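Local coordinates for long form salivary protein D7L (Phlebotomus duboscqi, PDB 6MT7) that binds and sequesters cysteinyl leukotrienes and a thromboxane A2 analogue, thereby countering the host's response to blood feeding and inhibiting platelet aggregation induced by low collagen concentrations, at residues A[34-39]-A[43-48]; A[88-93]-A[98-103]; A[191-196]-A[214-219]. All coordinates share one frame; numbering follows the deposited sequence.

Interaction 1: residues A[34-39]-A[43-48]; sequences WNLPND and HCYVKC. With TRT (fragment of triton X-100), chain C.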
loop_
_atom_site.group_PDB
_atom_site.type_symbol
_atom_site.label_atom_id
_atom_site.label_comp_id
_atom_site.label_asym_id
_atom_site.label_seq_id
_atom_site.Cartn_x
_atom_site.Cartn_y
_atom_site.Cartn_z
ATOM N N TRP A 34 -12.778 -1.533 12.297
ATOM C CA TRP A 34 -12.978 -2.684 11.411
ATOM C C TRP A 34 -14.457 -2.883 11.105
ATOM O O TRP A 34 -14.975 -4.003 11.113
ATOM C CB TRP A 34 -12.342 -3.943 12.001
ATOM C CG TRP A 34 -10.851 -3.791 12.003
ATOM C CD1 TRP A 34 -10.088 -3.157 12.944
ATOM C CD2 TRP A 34 -9.957 -4.217 10.980
ATOM N NE1 TRP A 34 -8.763 -3.197 12.578
ATOM C CE2 TRP A 34 -8.659 -3.831 11.369
ATOM C CE3 TRP A 34 -10.127 -4.897 9.770
ATOM C CZ2 TRP A 34 -7.536 -4.114 10.598
ATOM C CZ3 TRP A 34 -9.009 -5.169 9.001
ATOM C CH2 TRP A 34 -7.732 -4.773 9.415
ATOM N N ASN A 35 -15.135 -1.772 10.840
ATOM C CA ASN A 35 -16.518 -1.759 10.390
ATOM C C ASN A 35 -16.557 -0.997 9.076
ATOM O O ASN A 35 -16.018 0.110 8.992
ATOM C CB ASN A 35 -17.426 -1.098 11.437
ATOM C CG ASN A 35 -18.868 -1.018 10.993
ATOM O OD1 ASN A 35 -19.348 -1.884 10.261
ATOM N ND2 ASN A 35 -19.572 0.021 11.431
ATOM N N LEU A 36 -17.194 -1.582 8.053
ATOM C CA LEU A 36 -17.164 -1.042 6.695
ATOM C C LEU A 36 -18.589 -0.771 6.235
ATOM O O LEU A 36 -19.204 -1.619 5.571
ATOM C CB LEU A 36 -16.467 -2.002 5.731
ATOM C CG LEU A 36 -15.005 -2.314 6.039
ATOM C CD1 LEU A 36 -14.478 -3.321 5.021
ATOM C CD2 LEU A 36 -14.155 -1.054 6.037
ATOM N N PRO A 37 -19.141 0.397 6.555
ATOM C CA PRO A 37 -20.544 0.671 6.223
ATOM C C PRO A 37 -20.785 0.771 4.727
ATOM O O PRO A 37 -19.882 1.007 3.922
ATOM C CB PRO A 37 -20.817 2.022 6.909
ATOM C CG PRO A 37 -19.745 2.143 7.971
ATOM C CD PRO A 37 -18.544 1.478 7.355
ATOM N N ASN A 38 -22.062 0.617 4.366
ATOM C CA ASN A 38 -22.477 0.622 2.962
ATOM C C ASN A 38 -22.706 2.058 2.491
ATOM O O ASN A 38 -23.834 2.517 2.284
ATOM C CB ASN A 38 -23.721 -0.241 2.782
ATOM C CG ASN A 38 -24.132 -0.388 1.328
ATOM O OD1 ASN A 38 -23.318 -0.229 0.420
ATOM N ND2 ASN A 38 -25.410 -0.709 1.103
ATOM N N ASP A 39 -21.598 2.777 2.313
ATOM C CA ASP A 39 -21.661 4.115 1.732
ATOM C C ASP A 39 -20.542 4.286 0.714
ATOM O O ASP A 39 -19.581 3.521 0.682
ATOM C CB ASP A 39 -21.633 5.245 2.794
ATOM C CG ASP A 39 -20.444 5.172 3.753
ATOM O OD1 ASP A 39 -19.280 5.070 3.298
ATOM O OD2 ASP A 39 -20.678 5.286 4.976
ATOM N N HIS A 43 -17.033 2.299 0.012
ATOM C CA HIS A 43 -16.809 1.499 -1.191
ATOM C C HIS A 43 -15.450 1.815 -1.795
ATOM O O HIS A 43 -14.683 0.910 -2.125
ATOM C CB HIS A 43 -17.893 1.744 -2.244
ATOM C CG HIS A 43 -19.290 1.493 -1.766
ATOM N ND1 HIS A 43 -20.397 1.963 -2.443
ATOM C CD2 HIS A 43 -19.764 0.825 -0.687
ATOM C CE1 HIS A 43 -21.491 1.596 -1.801
ATOM N NE2 HIS A 43 -21.136 0.907 -0.730
ATOM N N CYS A 44 -15.142 3.103 -1.969
ATOM C CA CYS A 44 -13.901 3.440 -2.649
ATOM C C CYS A 44 -12.691 3.256 -1.750
ATOM O O CYS A 44 -11.603 2.937 -2.244
ATOM C CB CYS A 44 -13.967 4.865 -3.200
ATOM S SG CYS A 44 -15.066 4.928 -4.658
ATOM N N TYR A 45 -12.870 3.395 -0.435
ATOM C CA TYR A 45 -11.803 3.041 0.496
ATOM C C TYR A 45 -11.441 1.559 0.380
ATOM O O TYR A 45 -10.253 1.191 0.374
ATOM C CB TYR A 45 -12.244 3.393 1.921
ATOM C CG TYR A 45 -11.337 2.868 3.009
ATOM C CD1 TYR A 45 -10.034 3.331 3.130
ATOM C CD2 TYR A 45 -11.797 1.925 3.922
ATOM C CE1 TYR A 45 -9.188 2.855 4.134
ATOM C CE2 TYR A 45 -10.960 1.439 4.927
ATOM C CZ TYR A 45 -9.667 1.910 5.028
ATOM O OH TYR A 45 -8.849 1.423 6.024
ATOM N N VAL A 46 -12.456 0.698 0.260
ATOM C CA VAL A 46 -12.228 -0.742 0.164
ATOM C C VAL A 46 -11.503 -1.083 -1.137
ATOM O O VAL A 46 -10.527 -1.843 -1.146
ATOM C CB VAL A 46 -13.569 -1.493 0.301
ATOM C CG1 VAL A 46 -13.445 -2.941 -0.208
ATOM C CG2 VAL A 46 -14.040 -1.459 1.779
ATOM N N LYS A 47 -11.955 -0.513 -2.257
ATOM C CA LYS A 47 -11.237 -0.717 -3.513
ATOM C C LYS A 47 -9.787 -0.258 -3.403
ATOM O O LYS A 47 -8.870 -0.952 -3.858
ATOM C CB LYS A 47 -11.921 0.036 -4.650
ATOM C CG LYS A 47 -11.195 -0.140 -5.959
ATOM C CD LYS A 47 -11.900 0.568 -7.114
ATOM C CE LYS A 47 -11.154 0.342 -8.428
ATOM N NZ LYS A 47 -11.701 1.212 -9.524
ATOM N N CYS A 48 -9.571 0.916 -2.806
ATOM C CA CYS A 48 -8.221 1.448 -2.642
ATOM C C CYS A 48 -7.335 0.474 -1.882
ATOM O O CYS A 48 -6.175 0.259 -2.258
ATOM C CB CYS A 48 -8.281 2.795 -1.909
ATOM S SG CYS A 48 -6.677 3.632 -1.549
HETATM C C25 TRT C . -4.600 5.216 13.440
HETATM O O24 TRT C . -4.387 3.971 12.782
HETATM C C23 TRT C . -5.592 3.348 12.339
HETATM C C22 TRT C . -5.198 2.258 11.351
HETATM O O21 TRT C . -6.300 1.426 10.986
HETATM C C20 TRT C . -5.819 0.400 10.125
HETATM C C19 TRT C . -6.925 -0.605 9.864
HETATM O O18 TRT C . -7.707 -0.160 8.759
HETATM C C17 TRT C . -9.080 -0.265 9.076
HETATM C C16 TRT C . -9.707 -1.431 8.339
HETATM O O15 TRT C . -10.022 -1.072 6.990
HETATM C C12 TRT C . -10.201 -2.074 6.052
HETATM C C13 TRT C . -10.606 -3.344 6.448
HETATM C C14 TRT C . -10.785 -4.359 5.500
HETATM C C11 TRT C . -9.971 -1.819 4.706
HETATM C C10 TRT C . -10.152 -2.826 3.763
HETATM C C9 TRT C . -10.555 -4.099 4.146
HETATM C C6 TRT C . -10.728 -5.160 3.099
HETATM C C8 TRT C . -12.228 -5.278 2.854
HETATM C C7 TRT C . -10.086 -4.702 1.794
HETATM C C5 TRT C . -10.209 -6.524 3.608
HETATM C C1 TRT C . -8.707 -6.855 3.764
HETATM C C2 TRT C . -7.839 -5.751 4.357
HETATM C C4 TRT C . -8.611 -8.057 4.695
HETATM C C3 TRT C . -8.051 -7.302 2.464
#
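The loop 34-39 leads into helix 40-52, and His-43 N donates to Asp-39 O at 2.9 Å in the helix's opening turn. Asp-39 is the N-cap, its side chain capping a backbone N of the first turn; OD1 also bonds to Thr-42 OG1, and OD2 to Ser-27 OG. The ring of His-43 also reaches back to the loop. Its NE2 donates to Asn-38 OD1 at 2.7 Å, with an N-H...O angle of 153°. The acceptor lies close to the imidazole plane, and the nitrogen lies in the carbonyl plane of the amide, although the two flat groups are turned 37° apart. Asn-38 CG stands anti to its own backbone N (chi1 -175°), which carries the amide to the histidine edge. Asp-39 O sits over one face of the same ring, offset toward its rim.

These residues belong to an odorant-binding (PBP/GOBP) fold, whose helices enclose a lipid pocket. Here the pocket holds a Triton X-100 fragment. Leu-36 points toward helix 40-52, and its CD1 meets Val-46 CG2 at 3.8 Å and ligand C8 at 3.7 Å. Its other branch, CD2, lies at the edge of the Tyr-45 ring. Tyr-45 OH donates to ligand O15 at 2.9 Å, and Gln-19 NE2 bonds to both the hydroxyl and the ligand. Trp-34 lays one indole face against the ligand, with CZ3 3.5 Å from ligand C13. Trp-34 probably binds leukotriene C4 and Tyr-45 thromboxane A2, as in related proteins. Disulfides from Cys-44 to Cys-94 and from Cys-48 to Cys-18 tie the helix to its neighbours.

Interaction 2: residues A[88-93]-A[98-103]; sequences GPTDGT and YDKTIN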
loop_
_atom_site.group_PDB
_atom_site.type_symbol
_atom_site.label_atom_id
_atom_site.label_comp_id
_atom_site.label_asym_id
_atom_site.label_seq_id
_atom_site.Cartn_x
_atom_site.Cartn_y
_atom_site.Cartn_z
ATOM N N GLY A 88 -13.684 -13.542 -9.795
ATOM C CA GLY A 88 -14.251 -13.207 -11.081
ATOM C C GLY A 88 -14.244 -11.719 -11.366
ATOM O O GLY A 88 -14.006 -10.886 -10.485
ATOM N N PRO A 89 -14.532 -11.349 -12.613
ATOM C CA PRO A 89 -14.386 -9.944 -13.011
ATOM C C PRO A 89 -15.420 -9.040 -12.354
ATOM O O PRO A 89 -16.581 -9.409 -12.172
ATOM C CB PRO A 89 -14.568 -9.989 -14.534
ATOM C CG PRO A 89 -15.396 -11.210 -14.769
ATOM C CD PRO A 89 -14.955 -12.206 -13.734
ATOM N N THR A 90 -14.970 -7.854 -11.964
ATOM C CA THR A 90 -15.868 -6.784 -11.558
ATOM C C THR A 90 -16.064 -5.831 -12.732
ATOM O O THR A 90 -15.394 -5.930 -13.763
ATOM C CB THR A 90 -15.323 -6.015 -10.348
ATOM O OG1 THR A 90 -14.293 -5.114 -10.771
ATOM C CG2 THR A 90 -14.761 -6.971 -9.306
ATOM N N ASP A 91 -16.988 -4.892 -12.565
ATOM C CA ASP A 91 -17.153 -3.849 -13.564
ATOM C C ASP A 91 -16.246 -2.653 -13.308
ATOM O O ASP A 91 -16.415 -1.618 -13.948
ATOM C CB ASP A 91 -18.619 -3.410 -13.653
ATOM C CG ASP A 91 -19.134 -2.772 -12.374
ATOM O OD1 ASP A 91 -18.318 -2.406 -11.510
ATOM O OD2 ASP A 91 -20.374 -2.626 -12.244
ATOM N N GLY A 92 -15.311 -2.764 -12.364
ATOM C CA GLY A 92 -14.343 -1.726 -12.105
ATOM C C GLY A 92 -14.756 -0.681 -11.084
ATOM O O GLY A 92 -13.893 0.048 -10.590
ATOM N N THR A 93 -16.046 -0.570 -10.770
ATOM C CA THR A 93 -16.501 0.435 -9.819
ATOM C C THR A 93 -16.115 0.046 -8.399
ATOM O O THR A 93 -15.880 -1.124 -8.082
ATOM C CB THR A 93 -18.025 0.625 -9.883
ATOM O OG1 THR A 93 -18.691 -0.592 -9.512
ATOM C CG2 THR A 93 -18.467 1.022 -11.289
ATOM N N TYR A 98 -16.732 -3.551 -3.622
ATOM C CA TYR A 98 -17.276 -3.626 -2.268
ATOM C C TYR A 98 -18.323 -4.728 -2.155
ATOM O O TYR A 98 -18.276 -5.556 -1.238
ATOM C CB TYR A 98 -17.872 -2.269 -1.881
ATOM C CG TYR A 98 -18.541 -2.232 -0.526
ATOM C CD1 TYR A 98 -19.898 -2.520 -0.394
ATOM C CD2 TYR A 98 -17.826 -1.891 0.616
ATOM C CE1 TYR A 98 -20.524 -2.486 0.839
ATOM C CE2 TYR A 98 -18.447 -1.844 1.869
ATOM C CZ TYR A 98 -19.799 -2.136 1.967
ATOM O OH TYR A 98 -20.450 -2.109 3.173
ATOM N N ASP A 99 -19.291 -4.753 -3.081
ATOM C CA ASP A 99 -20.363 -5.739 -2.982
ATOM C C ASP A 99 -19.828 -7.155 -3.088
ATOM O O ASP A 99 -20.389 -8.081 -2.484
ATOM C CB ASP A 99 -21.412 -5.514 -4.077
ATOM C CG ASP A 99 -22.265 -4.277 -3.835
ATOM O OD1 ASP A 99 -22.260 -3.726 -2.710
ATOM O OD2 ASP A 99 -22.952 -3.857 -4.784
ATOM N N LYS A 100 -18.767 -7.348 -3.869
ATOM C CA LYS A 100 -18.200 -8.673 -4.016
ATOM C C LYS A 100 -17.407 -9.098 -2.798
ATOM O O LYS A 100 -17.228 -10.299 -2.587
ATOM C CB LYS A 100 -17.326 -8.732 -5.271
ATOM C CG LYS A 100 -18.153 -8.995 -6.528
ATOM C CD LYS A 100 -17.301 -8.963 -7.785
ATOM C CE LYS A 100 -16.453 -10.218 -7.923
ATOM N NZ LYS A 100 -17.171 -11.295 -8.663
ATOM N N THR A 101 -16.965 -8.156 -1.965
ATOM C CA THR A 101 -16.097 -8.531 -0.867
ATOM C C THR A 101 -16.665 -8.259 0.522
ATOM O O THR A 101 -16.056 -8.702 1.500
ATOM C CB THR A 101 -14.732 -7.838 -1.001
ATOM O OG1 THR A 101 -14.899 -6.430 -1.140
ATOM C CG2 THR A 101 -14.037 -8.333 -2.229
ATOM N N ILE A 102 -17.812 -7.593 0.653
ATOM C CA ILE A 102 -18.217 -7.149 1.988
ATOM C C ILE A 102 -18.627 -8.338 2.858
ATOM O O ILE A 102 -18.300 -8.382 4.046
ATOM C CB ILE A 102 -19.321 -6.072 1.898
ATOM C CG1 ILE A 102 -19.663 -5.505 3.287
ATOM C CG2 ILE A 102 -20.561 -6.612 1.209
ATOM C CD1 ILE A 102 -18.455 -5.045 4.124
ATOM N N ASN A 103 -19.315 -9.334 2.288
ATOM C CA ASN A 103 -19.669 -10.505 3.092
ATOM C C ASN A 103 -18.434 -11.323 3.445
ATOM O O ASN A 103 -18.339 -11.874 4.546
ATOM C CB ASN A 103 -20.681 -11.387 2.359
ATOM C CG ASN A 103 -22.087 -10.846 2.445
ATOM O OD1 ASN A 103 -22.428 -10.123 3.379
ATOM N ND2 ASN A 103 -22.915 -11.203 1.473
HETATM O O HOH W 1 -17.634 -11.838 -11.704
#
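Lys-100 reaches from its helix to the loop 88-93 and lies obliquely across the methyl of Thr-90. Thr-90 CG2 is 3.6 Å from Lys-100 CD and a little farther from CE. This is an apolar touch between a methyl and the lysine's methylene chain. The lysine then bends at its last two torsions (chi3 75°, chi4 89°), which turns the amine along the loop backbone. Lys-100 CE passes 3.6 Å from Gly-88 O. The amine itself bonds to Ser-87 O, just before the segment. A water joins it to the next part of the loop, accepting from Lys-100 NZ at 3.1 Å and donating to Pro-89 O at 2.7 Å.

The methyl of Thr-90 faces the lysine. Thr-90 OG1 accepts from Gly-92 N at 3.0 Å, an ST turn, and also bonds to Lys-61 O. Asp-91 OD1 accepts Thr-93 N on its anti side, an Asx turn, and Thr-93 OG1 on its syn side at 2.7 Å. Thr-93 is the N-cap of helix 94-106, and its OG1 is also bonded to Asp-96 N.

The contact lies at the surface, where the loop after helix 83-86 leads into helix 94-106. Backbone bonds join Thr-90 to Lys-61, beside strand 62-63, and Pro-89 touches Ser-62 of that strand. On helix 94-106, Tyr-98 and Thr-101 pack against Val-46 of helix 40-52.

Interaction 3: residues A[191-196]-A[214-219]; sequences ASCVKA and EKHNSQ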
loop_
_atom_site.group_PDB
_atom_site.type_symbol
_atom_site.label_atom_id
_atom_site.label_comp_id
_atom_site.label_asym_id
_atom_site.label_seq_id
_atom_site.Cartn_x
_atom_site.Cartn_y
_atom_site.Cartn_z
ATOM N N ALA A 191 2.671 9.992 -14.133
ATOM C CA ALA A 191 2.920 9.131 -15.287
ATOM C C ALA A 191 4.196 9.526 -16.013
ATOM O O ALA A 191 4.946 8.659 -16.481
ATOM C CB ALA A 191 1.738 9.181 -16.263
ATOM N N SER A 192 4.451 10.833 -16.147
ATOM C CA SER A 192 5.677 11.258 -16.815
ATOM C C SER A 192 6.915 10.822 -16.038
ATOM O O SER A 192 7.935 10.482 -16.647
ATOM C CB SER A 192 5.677 12.778 -17.042
ATOM O OG SER A 192 5.903 13.490 -15.833
ATOM N N CYS A 193 6.841 10.796 -14.703
ATOM C CA CYS A 193 7.968 10.297 -13.912
ATOM C C CYS A 193 8.182 8.803 -14.121
ATOM O O CYS A 193 9.324 8.346 -14.245
ATOM C CB CYS A 193 7.747 10.589 -12.430
ATOM S SG CYS A 193 7.691 12.345 -12.081
ATOM N N VAL A 194 7.095 8.028 -14.148
ATOM C CA VAL A 194 7.193 6.595 -14.431
ATOM C C VAL A 194 7.871 6.369 -15.774
ATOM O O VAL A 194 8.829 5.590 -15.891
ATOM C CB VAL A 194 5.793 5.950 -14.382
ATOM C CG1 VAL A 194 5.824 4.502 -14.884
ATOM C CG2 VAL A 194 5.230 6.026 -12.974
ATOM N N LYS A 195 7.401 7.076 -16.801
ATOM C CA LYS A 195 7.969 6.905 -18.132
ATOM C C LYS A 195 9.443 7.294 -18.160
ATOM O O LYS A 195 10.262 6.597 -18.772
ATOM C CB LYS A 195 7.175 7.726 -19.142
ATOM C CG LYS A 195 7.699 7.600 -20.554
ATOM C CD LYS A 195 6.705 8.162 -21.551
ATOM C CE LYS A 195 7.156 7.925 -22.986
ATOM N NZ LYS A 195 6.228 8.592 -23.958
ATOM N N ALA A 196 9.803 8.400 -17.505
ATOM C CA ALA A 196 11.197 8.826 -17.481
ATOM C C ALA A 196 12.084 7.829 -16.748
ATOM O O ALA A 196 13.294 7.787 -17.002
ATOM C CB ALA A 196 11.320 10.211 -16.835
ATOM N N GLU A 214 9.981 15.465 -6.974
ATOM C CA GLU A 214 10.386 16.684 -6.283
ATOM C C GLU A 214 10.419 17.875 -7.229
ATOM O O GLU A 214 10.101 18.999 -6.824
ATOM C CB GLU A 214 11.752 16.482 -5.635
ATOM C CG GLU A 214 12.151 17.605 -4.694
ATOM C CD GLU A 214 13.405 17.278 -3.907
ATOM O OE1 GLU A 214 14.384 16.791 -4.516
ATOM O OE2 GLU A 214 13.404 17.499 -2.679
ATOM N N LYS A 215 10.794 17.647 -8.488
ATOM C CA LYS A 215 10.795 18.733 -9.463
ATOM C C LYS A 215 9.384 19.253 -9.717
ATOM O O LYS A 215 9.183 20.461 -9.890
ATOM C CB LYS A 215 11.448 18.265 -10.762
ATOM C CG LYS A 215 11.616 19.366 -11.797
ATOM C CD LYS A 215 13.077 19.547 -12.184
ATOM C CE LYS A 215 13.251 20.667 -13.207
ATOM N NZ LYS A 215 13.771 21.918 -12.586
ATOM N N HIS A 216 8.390 18.360 -9.732
ATOM C CA HIS A 216 7.018 18.797 -9.965
ATOM C C HIS A 216 6.476 19.579 -8.777
ATOM O O HIS A 216 5.813 20.610 -8.958
ATOM C CB HIS A 216 6.122 17.598 -10.276
ATOM C CG HIS A 216 6.342 17.022 -11.638
ATOM N ND1 HIS A 216 6.171 17.759 -12.791
ATOM C CD2 HIS A 216 6.722 15.786 -12.034
ATOM C CE1 HIS A 216 6.437 17.000 -13.840
ATOM N NE2 HIS A 216 6.771 15.797 -13.407
ATOM N N ASN A 217 6.744 19.114 -7.557
ATOM C CA ASN A 217 6.311 19.834 -6.362
ATOM C C ASN A 217 7.314 19.573 -5.249
ATOM O O ASN A 217 7.462 18.432 -4.795
ATOM C CB ASN A 217 4.901 19.415 -5.938
ATOM C CG ASN A 217 4.339 20.301 -4.836
ATOM O OD1 ASN A 217 4.849 20.316 -3.720
ATOM N ND2 ASN A 217 3.283 21.046 -5.149
ATOM N N SER A 218 7.999 20.630 -4.808
ATOM C CA SER A 218 9.093 20.465 -3.859
ATOM C C SER A 218 8.626 20.065 -2.466
ATOM O O SER A 218 9.455 19.620 -1.663
ATOM C CB SER A 218 9.920 21.753 -3.772
ATOM O OG SER A 218 9.118 22.848 -3.369
ATOM N N GLN A 219 7.337 20.198 -2.153
ATOM C CA GLN A 219 6.853 19.856 -0.824
ATOM C C GLN A 219 6.190 18.486 -0.751
ATOM O O GLN A 219 5.971 17.988 0.356
ATOM C CB GLN A 219 5.871 20.923 -0.324
ATOM C CG GLN A 219 6.445 22.337 -0.304
ATOM C CD GLN A 219 7.904 22.391 0.129
ATOM O OE1 GLN A 219 8.756 22.939 -0.574
ATOM N NE2 GLN A 219 8.190 21.849 1.306
HETATM O O HOH W 2 8.420 14.956 -15.840
#
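Segment 191-196 is the C-terminal part of helix 187-196, while 214-219 contains the last turn of helix 203-216 and the loop that follows. Their backbones stay well apart, with 9.4 Å between Cys-193 CA and His-216 CA at the nearest point. Side chains therefore make the contact, and the buried area is small, 90 Å² over both sides.

His-216 spans the gap. Its CG lies anti to the carbonyl carbon (chi1 -73°), and the ring extends toward the other helix. Cys-193 SG meets this ring at the edge, 3.6 Å from His-216 CD2. The sulfur lies almost exactly in the ring plane, 89° off the normal, and 4.5 Å from the centroid. It is already bonded to Cys-212, one helical turn before His-216. The imidazole thus packs beside a disulfide that joins the same two helices. These helices lie in the C-terminal half of the chain, consistent with the second odorant-binding-like domain of long-form D7 proteins. Ile-185 touches the histidine from a nearby loop.

Ser-192 OG approaches His-216 NE2 obliquely at 3.5 Å, a weak hydrogen bond with an N-H...O angle of 138°. The serine hydroxyl has a stronger partner in Gln-189 O on its own helix. A water bridges the same two groups, donating to Ser-192 OG at 2.9 Å and lying 3.1 Å from His-216 NE2.

Beyond the histidine the chain leaves helical geometry at Asn-217. The side chain of this residue accepts from Gln-219 N at 2.9 Å, a capping bond at the start of the turn into helix 220-227.

To the disulfide the histidine adds a sulfur contact, a weak direct bond and a water bridge, so the polar part of the contact probably depends more on the water than on direct pairing.

How the interactions relate
The three contacts follow one another along the chain in numerical order. Interactions 1 and 2 are neighbours, with centres 12 Å apart, and they join helices 40-52 and 94-106 with the loops that precede them. They touch directly: Lys-47 NZ is 2.7 Å from Gly-92 O, Leu-36 O is 2.7 Å from Tyr-98 OH, and the rings of His-43 and Tyr-98 meet. Interaction 1 lines the ligand pocket, and the surface loop of interaction 2 is tied to its helix. Interaction 3, on helices 187-196 and 203-216, lies in the C-terminal half, probably a second domain. Its nearest atoms are about 17 Å from interaction 1. Interactions 2 and 3 both lie away from the binding sites.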